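Local coordinates for uncharacterized conserved protein (Geobacillus kaustophilus, PDB 2R5X) that is of unknown function but belongs to the YugN-like family, folding as an antiparallel sheet accompanied by two helices, at residues Q111-S114 and E115-I119. The protein carries 1 engineered substitution. Residues are numbered along the deposited sequence; the frame is centred on the assembly and turned at random. Where two conformers were deposited one is given.
Sequences QVKS and ELEKI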
ATOM      1  N   GLN A 111       7.118  -3.636  -7.745  1.00 23.19           N
ATOM      2  CA  GLN A 111       6.148  -4.253  -8.632  1.00 31.05           C
ATOM      3  C   GLN A 111       4.791  -3.555  -8.598  1.00 31.51           C
ATOM      4  O   GLN A 111       4.072  -3.588  -9.586  1.00 29.10           O
ATOM      5  CB  GLN A 111       6.058  -5.776  -8.450  1.00 42.57           C
ATOM      6  CG  GLN A 111       5.475  -6.275  -7.143  1.00 64.62           C
ATOM      7  CD  GLN A 111       5.701  -7.764  -6.936  1.00 47.63           C
ATOM      8  OE1 GLN A 111       6.326  -8.183  -5.957  1.00 54.32           O
ATOM      9  NE2 GLN A 111       5.199  -8.569  -7.861  1.00 69.16           N
ATOM     10  N   VAL A 112       4.455  -2.904  -7.485  1.00 25.01           N
ATOM     11  CA  VAL A 112       3.297  -2.000  -7.463  1.00 28.05           C
ATOM     12  C   VAL A 112       3.511  -0.911  -8.522  1.00 21.47           C
ATOM     13  O   VAL A 112       2.660  -0.700  -9.379  1.00 28.90           O
ATOM     14  CB  VAL A 112       3.051  -1.370  -6.055  1.00 28.17           C
ATOM     15  CG1 VAL A 112       2.026  -0.255  -6.131  1.00 26.35           C
ATOM     16  CG2 VAL A 112       2.590  -2.421  -5.061  1.00 26.92           C
ATOM     17  N   LYS A 113       4.672  -0.260  -8.470  1.00 23.04           N
ATOM     18  CA  LYS A 113       5.020   0.809  -9.403  1.00 28.90           C
ATOM     19  C   LYS A 113       5.030   0.350 -10.873  1.00 30.48           C
ATOM     20  O   LYS A 113       4.483   1.041 -11.734  1.00 30.64           O
ATOM     21  CB  LYS A 113       6.359   1.445  -9.004  1.00 24.67           C
ATOM     22  CG  LYS A 113       6.854   2.567  -9.917  1.00 39.75           C
ATOM     23  CD  LYS A 113       5.972   3.802  -9.858  1.00 37.77           C
ATOM     24  CE  LYS A 113       6.405   4.814 -10.908  1.00 69.56           C
ATOM     25  NZ  LYS A 113       5.733   6.132 -10.746  1.00 77.57           N
ATOM     26  N   SER A 114       5.626  -0.818 -11.128  1.00 30.69           N
ATOM     27  CA  SER A 114       5.705  -1.413 -12.469  0.50 28.09           C
ATOM     28  C   SER A 114       4.327  -1.702 -13.053  1.00 30.32           C
ATOM     29  O   SER A 114       4.079  -1.449 -14.231  1.00 36.99           O
ATOM     30  CB  SER A 114       6.534  -2.703 -12.432  0.50 34.82           C
ATOM     31  OG  SER A 114       6.589  -3.331 -13.704  0.50 32.77           O
ATOM     32  N   GLU A 115       3.436  -2.245 -12.220  1.00 31.05           N
ATOM     33  CA  GLU A 115       2.056  -2.521 -12.637  1.00 28.86           C
ATOM     34  C   GLU A 115       1.263  -1.247 -12.939  1.00 35.36           C
ATOM     35  O   GLU A 115       0.434  -1.239 -13.849  1.00 32.19           O
ATOM     36  CB  GLU A 115       1.302  -3.378 -11.609  1.00 31.66           C
ATOM     37  CG  GLU A 115       1.769  -4.836 -11.503  1.00 41.05           C
ATOM     38  CD  GLU A 115       1.897  -5.531 -12.854  1.00 46.12           C
ATOM     39  OE1 GLU A 115       0.865  -5.746 -13.526  1.00 52.15           O
ATOM     40  OE2 GLU A 115       3.038  -5.864 -13.234  1.00 49.73           O
ATOM     41  N   LEU A 116       1.520  -0.177 -12.186  1.00 29.40           N
ATOM     42  CA  LEU A 116       0.836   1.096 -12.419  1.00 37.69           C
ATOM     43  C   LEU A 116       1.344   1.787 -13.687  1.00 34.80           C
ATOM     44  O   LEU A 116       0.573   2.433 -14.393  1.00 39.12           O
ATOM     45  CB  LEU A 116       0.952   2.028 -11.203  1.00 33.13           C
ATOM     46  CG  LEU A 116       0.227   1.637  -9.901  1.00 32.37           C
ATOM     47  CD1 LEU A 116       0.691   2.535  -8.781  1.00 35.49           C
ATOM     48  CD2 LEU A 116      -1.288   1.701 -10.021  1.00 29.80           C
ATOM     49  N   GLU A 117       2.637   1.625 -13.970  1.00 37.02           N
ATOM     50  CA  GLU A 117       3.263   2.159 -15.187  1.00 40.91           C
ATOM     51  C   GLU A 117       2.740   1.513 -16.473  1.00 43.94           C
ATOM     52  O   GLU A 117       2.731   2.146 -17.532  1.00 42.69           O
ATOM     53  CB  GLU A 117       4.790   2.022 -15.120  1.00 38.95           C
ATOM     54  CG  GLU A 117       5.498   3.087 -14.275  1.00 59.97           C
ATOM     55  CD  GLU A 117       5.389   4.494 -14.857  1.00 98.93           C
ATOM     56  OE1 GLU A 117       5.482   4.650 -16.094  1.00111.70           O
ATOM     57  OE2 GLU A 117       5.218   5.452 -14.071  1.00102.14           O
ATOM     58  N   LYS A 118       2.289   0.262 -16.365  1.00 42.45           N
ATOM     59  CA  LYS A 118       1.790  -0.505 -17.508  1.00 45.35           C
ATOM     60  C   LYS A 118       0.418  -0.055 -17.999  1.00 50.77           C
ATOM     61  O   LYS A 118       0.025  -0.368 -19.123  1.00 46.74           O
ATOM     62  CB  LYS A 118       1.734  -1.992 -17.167  1.00 41.68           C
ATOM     63  CG  LYS A 118       3.078  -2.680 -17.179  1.00 36.42           C
ATOM     64  CD  LYS A 118       2.961  -4.078 -16.612  1.00 43.19           C
ATOM     65  CE  LYS A 118       4.287  -4.789 -16.694  1.00 41.38           C
ATOM     66  NZ  LYS A 118       4.230  -6.097 -16.018  1.00 28.25           N
ATOM     67  N   ILE A 119      -0.313   0.660 -17.153  1.00 53.12           N
ATOM     68  CA  ILE A 119      -1.668   1.101 -17.487  1.00 63.86           C
ATOM     69  C   ILE A 119      -1.799   2.625 -17.464  1.00 68.32           C
ATOM     70  O   ILE A 119      -2.904   3.156 -17.585  1.00 69.04           O
ATOM     71  CB  ILE A 119      -2.726   0.480 -16.535  1.00 62.37           C
ATOM     72  CG1 ILE A 119      -2.423   0.843 -15.075  1.00 60.98           C
ATOM     73  CG2 ILE A 119      -2.808  -1.038 -16.729  1.00 63.57           C
ATOM     74  CD1 ILE A 119      -3.631   0.811 -14.172  1.00 40.70           C
TER
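Lys113 and Glu117, one helical turn apart near the C-terminal end of helix 99-117, send their side chains across each other at a slant. Lys113 CG lies anti to the backbone N (chi1 179°) and the chain then bends at chi2, bringing NZ to 3.4 Å from Glu117 OE2, a weak hydrogen bond within a salt bridge. The aliphatic part of the lysine also counts: its CE rests 3.9 Å from Glu117 CG. Gln13 OE1 is the stronger partner of this ammonium, and Gly9 O accepts from it too, a use for three N-H donors on a long arm.

On the buried side, Val112 and Leu116 run side by side, pointing the same way, with CG1 of the valine 4.1 Å from CD1 of the leucine. These branched apolar side chains suit a face packed on helix 17-26, where Val112 touches Met24 and Leu116 touches Ile23. Leu116 N also donates to Val112 O at 3.1 Å, one of the regular helical bonds.

Glu115 folds back at chi2 (-49°). The extended Lys118 reaches it with NZ 3.0 Å from OE2. The ammonium arrives on the syn side, 23° out of the carboxylate plane. OE1 pairs with Arg26, so one carboxylate joins two cations. Both Arg26 and Lys118 would probably lose this shared anion with an alanine here, and with it an ionic tie between the two helices. Apolar packing thus seats the helix inward, while long charged side chains bind successive turns to each other and to neighbouring parts of the fold.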